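Local coordinates for protein phospholipase C-beta (PLC-beta) (Sepia officinalis, PDB 3QR0) that belongs to the phosphoinositide-specific phospholipase C family, a multidomain protein whose TIM-barrel-like core, formed by the X and Y regions, binds a calcium ion, at residues 334-339 / 593-598; 541-546 / 568-573. All blocks are in the same frame, centred on the assembly; numbering follows the deposited sequence.

Interaction 1: residues 334-339 / 593-598; sequences INSSHN and CQLVAL. With CA (calcium ion), chain B.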
ATOM      1  N   ILE A 334       7.218 -11.880  -1.083  1.00 19.25           N
ATOM      2  CA  ILE A 334       6.261 -11.994   0.018  1.00 19.40           C
ATOM      3  C   ILE A 334       6.468 -10.813   0.976  1.00 19.63           C
ATOM      4  O   ILE A 334       7.565 -10.613   1.501  1.00 19.91           O
ATOM      5  CB  ILE A 334       6.443 -13.329   0.771  1.00 19.45           C
ATOM      6  CG1 ILE A 334       6.374 -14.515  -0.202  1.00 19.90           C
ATOM      7  CG2 ILE A 334       5.390 -13.478   1.873  1.00 19.29           C
ATOM      8  CD1 ILE A 334       6.554 -15.877   0.458  1.00 20.40           C
ATOM      9  N   ASN A 335       5.412 -10.032   1.180  1.00 19.60           N
ATOM     10  CA  ASN A 335       5.463  -8.803   1.973  1.00 19.62           C
ATOM     11  C   ASN A 335       5.860  -9.117   3.425  1.00 19.86           C
ATOM     12  O   ASN A 335       5.179  -9.905   4.099  1.00 19.68           O
ATOM     13  CB  ASN A 335       4.094  -8.116   1.883  1.00 19.88           C
ATOM     14  CG  ASN A 335       4.083  -6.702   2.429  1.00 20.14           C
ATOM     15  OD1 ASN A 335       5.091  -6.176   2.896  1.00 21.44           O
ATOM     16  ND2 ASN A 335       2.915  -6.079   2.372  1.00 21.43           N
ATOM     17  N   SER A 336       6.963  -8.512   3.886  1.00 19.58           N
ATOM     18  CA  SER A 336       7.636  -8.922   5.120  1.00 19.78           C
ATOM     19  C   SER A 336       8.046  -7.777   6.057  1.00 19.81           C
ATOM     20  O   SER A 336       8.586  -6.754   5.620  1.00 18.80           O
ATOM     21  CB  SER A 336       8.888  -9.727   4.775  1.00 20.30           C
ATOM     22  OG  SER A 336       8.553 -10.884   4.033  1.00 21.27           O
ATOM     23  N   SER A 337       7.821  -7.998   7.353  1.00 19.99           N
ATOM     24  CA  SER A 337       8.099  -7.028   8.405  1.00 20.58           C
ATOM     25  C   SER A 337       9.234  -7.497   9.327  1.00 21.31           C
ATOM     26  O   SER A 337       9.288  -8.665   9.702  1.00 21.61           O
ATOM     27  CB  SER A 337       6.828  -6.815   9.230  1.00 20.67           C
ATOM     28  OG  SER A 337       7.115  -6.236  10.485  1.00 22.05           O
ATOM     29  N   HIS A 338      10.127  -6.574   9.690  1.00 21.78           N
ATOM     30  CA  HIS A 338      11.219  -6.830  10.647  1.00 22.44           C
ATOM     31  C   HIS A 338      10.893  -6.278  12.048  1.00 22.95           C
ATOM     32  O   HIS A 338      10.297  -5.201  12.159  1.00 23.00           O
ATOM     33  CB  HIS A 338      12.516  -6.169  10.154  1.00 22.62           C
ATOM     34  CG  HIS A 338      13.630  -6.198  11.159  1.00 22.80           C
ATOM     35  ND1 HIS A 338      14.113  -5.063  11.773  1.00 22.90           N
ATOM     36  CD2 HIS A 338      14.349  -7.229  11.660  1.00 23.49           C
ATOM     37  CE1 HIS A 338      15.083  -5.395  12.608  1.00 23.09           C
ATOM     38  NE2 HIS A 338      15.244  -6.704  12.559  1.00 22.88           N
ATOM     39  N   ASN A 339      11.343  -6.987  13.097  1.00 23.47           N
ATOM     40  CA  ASN A 339      11.072  -6.638  14.519  1.00 23.28           C
ATOM     41  C   ASN A 339       9.728  -5.930  14.630  1.00 22.84           C
ATOM     42  O   ASN A 339       9.633  -4.764  15.032  1.00 22.87           O
ATOM     43  CB  ASN A 339      12.201  -5.787  15.146  1.00 23.50           C
ATOM     44  CG  ASN A 339      13.433  -6.611  15.563  1.00 23.91           C
ATOM     45  OD1 ASN A 339      13.434  -7.845  15.514  1.00 21.46           O
ATOM     46  ND2 ASN A 339      14.486  -5.913  15.989  1.00 23.77           N
ATOM     47  N   CYS A 593      15.213 -12.773  -3.738  1.00 21.36           N
ATOM     48  CA  CYS A 593      14.907 -12.987  -2.313  1.00 21.74           C
ATOM     49  C   CYS A 593      13.432 -12.711  -2.067  1.00 20.79           C
ATOM     50  O   CYS A 593      12.894 -11.732  -2.571  1.00 20.72           O
ATOM     51  CB  CYS A 593      15.750 -12.084  -1.397  1.00 21.52           C
ATOM     52  SG  CYS A 593      17.530 -12.314  -1.559  1.00 25.07           S
ATOM     53  N   GLN A 594      12.795 -13.573  -1.283  1.00 20.52           N
ATOM     54  CA  GLN A 594      11.345 -13.559  -1.132  1.00 20.18           C
ATOM     55  C   GLN A 594      10.871 -12.770   0.081  1.00 19.94           C
ATOM     56  O   GLN A 594       9.866 -12.056   0.005  1.00 19.73           O
ATOM     57  CB  GLN A 594      10.801 -14.983  -1.041  1.00 20.23           C
ATOM     58  CG  GLN A 594      11.177 -15.862  -2.218  1.00 20.64           C
ATOM     59  CD  GLN A 594      12.516 -16.557  -2.028  1.00 20.21           C
ATOM     60  OE1 GLN A 594      13.281 -16.228  -1.119  1.00 19.10           O
ATOM     61  NE2 GLN A 594      12.796 -17.525  -2.878  1.00 18.91           N
ATOM     62  N   LEU A 595      11.585 -12.907   1.195  1.00 19.90           N
ATOM     63  CA  LEU A 595      11.168 -12.314   2.460  1.00 19.93           C
ATOM     64  C   LEU A 595      12.101 -11.157   2.819  1.00 20.02           C
ATOM     65  O   LEU A 595      12.977 -11.289   3.669  1.00 20.29           O
ATOM     66  CB  LEU A 595      11.147 -13.376   3.566  1.00 20.30           C
ATOM     67  CG  LEU A 595      10.188 -14.560   3.384  1.00 21.01           C
ATOM     68  CD1 LEU A 595      10.463 -15.655   4.425  1.00 21.25           C
ATOM     69  CD2 LEU A 595       8.745 -14.106   3.464  1.00 21.29           C
ATOM     70  N   VAL A 596      11.901 -10.023   2.151  1.00 19.48           N
ATOM     71  CA  VAL A 596      12.749  -8.858   2.336  1.00 19.66           C
ATOM     72  C   VAL A 596      12.135  -7.968   3.429  1.00 19.36           C
ATOM     73  O   VAL A 596      11.319  -7.088   3.151  1.00 19.02           O
ATOM     74  CB  VAL A 596      12.936  -8.122   0.999  1.00 19.53           C
ATOM     75  CG1 VAL A 596      13.870  -6.931   1.159  1.00 19.99           C
ATOM     76  CG2 VAL A 596      13.489  -9.082  -0.033  1.00 20.08           C
ATOM     77  N   ALA A 597      12.544  -8.226   4.670  1.00 19.36           N
ATOM     78  CA  ALA A 597      11.917  -7.640   5.863  1.00 19.55           C
ATOM     79  C   ALA A 597      12.253  -6.163   6.094  1.00 19.53           C
ATOM     80  O   ALA A 597      13.417  -5.751   6.059  1.00 19.92           O
ATOM     81  CB  ALA A 597      12.274  -8.450   7.101  1.00 19.57           C
ATOM     82  N   LEU A 598      11.216  -5.373   6.343  1.00 19.59           N
ATOM     83  CA  LEU A 598      11.364  -3.940   6.530  1.00 19.62           C
ATOM     84  C   LEU A 598      10.756  -3.509   7.853  1.00 19.82           C
ATOM     85  O   LEU A 598       9.850  -4.157   8.380  1.00 19.91           O
ATOM     86  CB  LEU A 598      10.693  -3.189   5.376  1.00 19.71           C
ATOM     87  CG  LEU A 598      11.206  -3.546   3.976  1.00 20.54           C
ATOM     88  CD1 LEU A 598      10.282  -2.988   2.905  1.00 22.37           C
ATOM     89  CD2 LEU A 598      12.630  -3.036   3.794  1.00 21.19           C
TER
HETATM   90 CA    CA B1000      14.766  -9.637  15.964  1.00 22.54          CA
HETATM   91  O   HOH W   1       9.720  -9.125   0.376  1.00 14.63           O
HETATM   92  O   HOH W   2       8.720  -6.896   2.023  1.00 18.86           O
HETATM   93  O   HOH W   3       8.153  -3.852  11.146  1.00 21.52           O
HETATM   94  O   HOH W   4      16.210  -8.797  14.192  1.00 21.27           O
HETATM   95  O   HOH W   5      16.578  -8.222  16.834  1.00 20.83           O

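Interaction 2: residues 541-546 / 568-573; sequences MSSMVE and ITRIYP. With GOL (glycerol), chain I.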
ATOM      1  N   MET A 541      15.833 -23.012   4.717  1.00 26.60           N
ATOM      2  CA  MET A 541      15.952 -21.616   4.310  1.00 25.87           C
ATOM      3  C   MET A 541      16.949 -20.928   5.214  1.00 25.86           C
ATOM      4  O   MET A 541      17.364 -21.480   6.237  1.00 25.75           O
ATOM      5  CB  MET A 541      14.586 -20.914   4.354  1.00 25.49           C
ATOM      6  CG  MET A 541      13.910 -20.845   5.725  1.00 25.79           C
ATOM      7  SD  MET A 541      14.473 -19.471   6.766  1.00 26.65           S
ATOM      8  CE  MET A 541      13.817 -18.063   5.876  1.00 26.66           C
ATOM      9  N   SER A 542      17.353 -19.734   4.819  1.00 25.66           N
ATOM     10  CA  SER A 542      18.254 -18.954   5.632  1.00 26.15           C
ATOM     11  C   SER A 542      17.722 -17.545   5.794  1.00 25.19           C
ATOM     12  O   SER A 542      17.134 -16.970   4.872  1.00 24.66           O
ATOM     13  CB  SER A 542      19.665 -18.968   5.047  1.00 27.06           C
ATOM     14  OG  SER A 542      20.314 -20.200   5.366  1.00 29.39           O
ATOM     15  N   SER A 543      17.892 -17.022   7.000  1.00 25.03           N
ATOM     16  CA  SER A 543      17.516 -15.658   7.323  1.00 24.45           C
ATOM     17  C   SER A 543      18.829 -14.918   7.503  1.00 24.21           C
ATOM     18  O   SER A 543      19.573 -15.201   8.436  1.00 24.55           O
ATOM     19  CB  SER A 543      16.671 -15.627   8.600  1.00 24.52           C
ATOM     20  OG  SER A 543      16.161 -14.322   8.851  1.00 25.59           O
ATOM     21  N   MET A 544      19.123 -14.007   6.579  1.00 23.40           N
ATOM     22  CA  MET A 544      20.403 -13.316   6.540  1.00 23.12           C
ATOM     23  C   MET A 544      20.267 -11.853   6.935  1.00 22.21           C
ATOM     24  O   MET A 544      19.427 -11.129   6.390  1.00 21.08           O
ATOM     25  CB  MET A 544      20.969 -13.356   5.123  1.00 23.34           C
ATOM     26  CG  MET A 544      21.103 -14.728   4.519  1.00 24.56           C
ATOM     27  SD  MET A 544      21.936 -14.610   2.922  1.00 26.04           S
ATOM     28  CE  MET A 544      21.858 -16.316   2.370  1.00 27.19           C
ATOM     29  N   VAL A 545      21.123 -11.401   7.845  1.00 22.01           N
ATOM     30  CA  VAL A 545      21.267  -9.969   8.082  1.00 21.67           C
ATOM     31  C   VAL A 545      21.749  -9.346   6.769  1.00 21.76           C
ATOM     32  O   VAL A 545      22.380 -10.023   5.962  1.00 21.31           O
ATOM     33  CB  VAL A 545      22.230  -9.672   9.255  1.00 22.28           C
ATOM     34  CG1 VAL A 545      23.689 -10.000   8.886  1.00 21.92           C
ATOM     35  CG2 VAL A 545      22.085  -8.221   9.708  1.00 21.66           C
ATOM     36  N   GLU A 546      21.421  -8.080   6.523  1.00 22.14           N
ATOM     37  CA  GLU A 546      21.750  -7.467   5.242  1.00 22.70           C
ATOM     38  C   GLU A 546      23.239  -7.576   4.919  1.00 23.24           C
ATOM     39  O   GLU A 546      23.597  -7.771   3.770  1.00 23.27           O
ATOM     40  CB  GLU A 546      21.279  -6.006   5.164  1.00 22.94           C
ATOM     41  CG  GLU A 546      22.037  -5.020   6.019  1.00 24.58           C
ATOM     42  CD  GLU A 546      21.489  -3.603   5.889  1.00 25.23           C
ATOM     43  OE1 GLU A 546      20.692  -3.196   6.755  1.00 24.80           O
ATOM     44  OE2 GLU A 546      21.847  -2.897   4.921  1.00 26.57           O
ATOM     45  N   ILE A 568      14.073 -20.414   0.009  1.00 23.53           N
ATOM     46  CA  ILE A 568      13.692 -19.079   0.449  1.00 23.01           C
ATOM     47  C   ILE A 568      14.833 -18.380   1.182  1.00 22.85           C
ATOM     48  O   ILE A 568      15.515 -18.994   2.005  1.00 22.73           O
ATOM     49  CB  ILE A 568      12.456 -19.149   1.371  1.00 22.93           C
ATOM     50  CG1 ILE A 568      11.226 -19.533   0.543  1.00 23.74           C
ATOM     51  CG2 ILE A 568      12.239 -17.813   2.086  1.00 22.89           C
ATOM     52  CD1 ILE A 568      10.020 -19.892   1.354  1.00 24.76           C
ATOM     53  N   THR A 569      15.021 -17.095   0.875  1.00 22.32           N
ATOM     54  CA  THR A 569      15.897 -16.221   1.644  1.00 21.99           C
ATOM     55  C   THR A 569      15.066 -15.139   2.315  1.00 21.27           C
ATOM     56  O   THR A 569      14.220 -14.498   1.678  1.00 20.47           O
ATOM     57  CB  THR A 569      16.949 -15.512   0.764  1.00 22.48           C
ATOM     58  OG1 THR A 569      17.589 -16.461  -0.081  1.00 24.04           O
ATOM     59  CG2 THR A 569      18.018 -14.825   1.631  1.00 22.19           C
ATOM     60  N   ARG A 570      15.306 -14.950   3.604  1.00 20.84           N
ATOM     61  CA  ARG A 570      14.800 -13.790   4.321  1.00 20.45           C
ATOM     62  C   ARG A 570      15.968 -12.841   4.573  1.00 19.93           C
ATOM     63  O   ARG A 570      17.069 -13.279   4.887  1.00 20.34           O
ATOM     64  CB  ARG A 570      14.155 -14.215   5.642  1.00 20.48           C
ATOM     65  CG  ARG A 570      13.642 -13.064   6.497  1.00 20.96           C
ATOM     66  CD  ARG A 570      12.781 -13.575   7.652  1.00 22.60           C
ATOM     67  NE  ARG A 570      12.286 -12.469   8.469  1.00 23.42           N
ATOM     68  CZ  ARG A 570      12.961 -11.885   9.461  1.00 24.44           C
ATOM     69  NH1 ARG A 570      14.178 -12.296   9.803  1.00 24.20           N
ATOM     70  NH2 ARG A 570      12.401 -10.877  10.127  1.00 25.33           N
ATOM     71  N   ILE A 571      15.713 -11.545   4.440  1.00 19.48           N
ATOM     72  CA  ILE A 571      16.721 -10.514   4.677  1.00 19.35           C
ATOM     73  C   ILE A 571      16.197  -9.612   5.781  1.00 19.28           C
ATOM     74  O   ILE A 571      14.994  -9.367   5.849  1.00 19.32           O
ATOM     75  CB  ILE A 571      16.958  -9.656   3.416  1.00 19.23           C
ATOM     76  CG1 ILE A 571      17.124 -10.537   2.172  1.00 19.23           C
ATOM     77  CG2 ILE A 571      18.160  -8.719   3.616  1.00 19.45           C
ATOM     78  CD1 ILE A 571      18.466 -11.232   2.066  1.00 18.35           C
ATOM     79  N   TYR A 572      17.075  -9.130   6.658  1.00 19.52           N
ATOM     80  CA  TYR A 572      16.655  -8.153   7.664  1.00 19.54           C
ATOM     81  C   TYR A 572      17.744  -7.115   7.941  1.00 20.19           C
ATOM     82  O   TYR A 572      18.933  -7.390   7.739  1.00 19.99           O
ATOM     83  CB  TYR A 572      16.193  -8.853   8.951  1.00 19.73           C
ATOM     84  CG  TYR A 572      17.249  -9.672   9.634  1.00 20.16           C
ATOM     85  CD1 TYR A 572      18.038  -9.118  10.634  1.00 21.39           C
ATOM     86  CD2 TYR A 572      17.458 -11.010   9.292  1.00 20.82           C
ATOM     87  CE1 TYR A 572      19.013  -9.857  11.270  1.00 21.52           C
ATOM     88  CE2 TYR A 572      18.437 -11.766   9.931  1.00 20.77           C
ATOM     89  CZ  TYR A 572      19.211 -11.181  10.919  1.00 21.72           C
ATOM     90  OH  TYR A 572      20.189 -11.901  11.573  1.00 22.12           O
ATOM     91  N   PRO A 573      17.341  -5.908   8.386  1.00 20.40           N
ATOM     92  CA  PRO A 573      18.315  -4.828   8.537  1.00 21.10           C
ATOM     93  C   PRO A 573      19.355  -5.075   9.630  1.00 21.91           C
ATOM     94  O   PRO A 573      19.063  -5.697  10.647  1.00 21.57           O
ATOM     95  CB  PRO A 573      17.451  -3.597   8.870  1.00 20.98           C
ATOM     96  CG  PRO A 573      16.132  -4.129   9.286  1.00 20.78           C
ATOM     97  CD  PRO A 573      15.960  -5.444   8.594  1.00 20.07           C
TER
HETATM   98  C1  GOL I1206      21.804 -14.956  10.671  1.00 40.14           C
HETATM   99  O1  GOL I1206      20.545 -14.327  10.751  1.00 40.01           O
HETATM  100  C2  GOL I1206      22.894 -13.923  10.392  1.00 40.55           C
HETATM  101  O2  GOL I1206      22.775 -13.400   9.085  1.00 38.59           O
HETATM  102  C3  GOL I1206      24.266 -14.570  10.546  1.00 40.83           C
HETATM  103  O3  GOL I1206      25.177 -13.583  10.967  1.00 42.01           O

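Interaction 1: residues 334-339 / 593-598
Segments 334-339 and 593-598 run in roughly the same direction, 34° apart, and pair through three direct backbone bonds and a single bridge, Ser337 with Leu598. Ile334 N donates to Gln594 O (2.9 Å) in the carbonyl plane, on a lone pair. Leu598 N reaches Ser336 O (3.1 Å), and His338 N reaches Leu598 O (2.8 Å, 172° at the hydrogen), both from above the carbonyl plane. Between the bonds two waters span the backbones. One joins Ile334 O to Val596 N, the other Ser336 N to Val596 O.

Ser336 OG stands beside its own backbone N (chi1 -60°) and donates to Ile334 O at 2.7 Å. Ser336 OG also rests against Leu595 CD2 at 3.3 Å. That methyl also touches Ile334 CB at 3.6 Å, with the two aliphatic chains side by side. Further on, His338 CB meets Ala597 CB at 3.8 Å. The imidazole then leads away: ND1 bonds Asn599 OD1, and NE2 bonds a calcium-bound water. Asn339 CG lies over one face of the ring, offset toward its rim, and its OD1 binds calcium at 2.3 Å. Glu368, Asp370 and Glu417 complete the protein ligands.

This is consistent with closure of a TIM barrel. Strand 569-572 flanks 595-596, strand 366-372 touches Ser336 and Leu595, and helix 586-589 packs on Val596.

Interaction 2: residues 541-546 / 568-573
O1 of a bound glycerol is gripped by two hydrogen bonds. It accepts one from Tyr572 OH (2.6 Å) and donates one to Ser543 O (2.7 Å). The glycerol probably comes from the crystallisation liquor. Its O2 accepts from Val545 N at 2.9 Å. Gln548 OE1, in the helix that follows, also hydrogen-bonds the glycerol.

The two segments form a parallel strand pair, 541-545 and 569-572, joined through helices 546-555 and 557-563. This is a beta-alpha-beta unit of the TIM-barrel-like domain. The strands cross at -18°. Bonds run alternately from each strand to the other. Arg570 N donates to Ser542 O, and Met544 N to Arg570 O (2.8 Å, 170° at the hydrogen). Tyr572 N donates to Met544 O, and Glu546 N to Tyr572 O, nearly along the C=O axis. The first bond of the series, Ser542 N to Ile568 O, is weak.

One face of the sheet carries Ser543, Arg570, Val545 and Tyr572. The Arg570 chain is extended from CG to NE, with Ser543 OG at the guanidinium edge, in its plane. NH2 makes a salt bridge with the calcium ligand Glu368, which makes Arg570 a second-shell residue of the calcium site. On the other face, Met544 crosses Thr569 obliquely, SD to CG2 4.1 Å, and both pack against Phe560. Glu546 OE1 touches Pro573 CA, accepts from Lys574 N and forms a salt bridge with Arg577.

Tyr572 CG takes the crowded position between backbone N and carbonyl carbon (chi1 62°). This turns the ring over strand 541-545. Val545 CA sits over the ring centre in a CH-pi contact, 3.8 Å from the centroid.

From the N terminus, the chain reaches segment 334-339 in the X region at the end of strand 332-334. Segment 593-598 in the Y region meets it much later, so interaction 1 closes a loop of 253 residues. Interaction 2 closes a much shorter loop of 21 residues, nested wholly inside the first. Strand 569-572 is the shared neighbour: it lies between 540-545 and 595-596 in one parallel sheet. Leu595 O and Ile571 N probably hydrogen-bond there, as do Gln594 OE1 and Thr569 N. His338 also packs on Pro573. Together the contacts tie the X region to successive Y-region strands near the calcium ion.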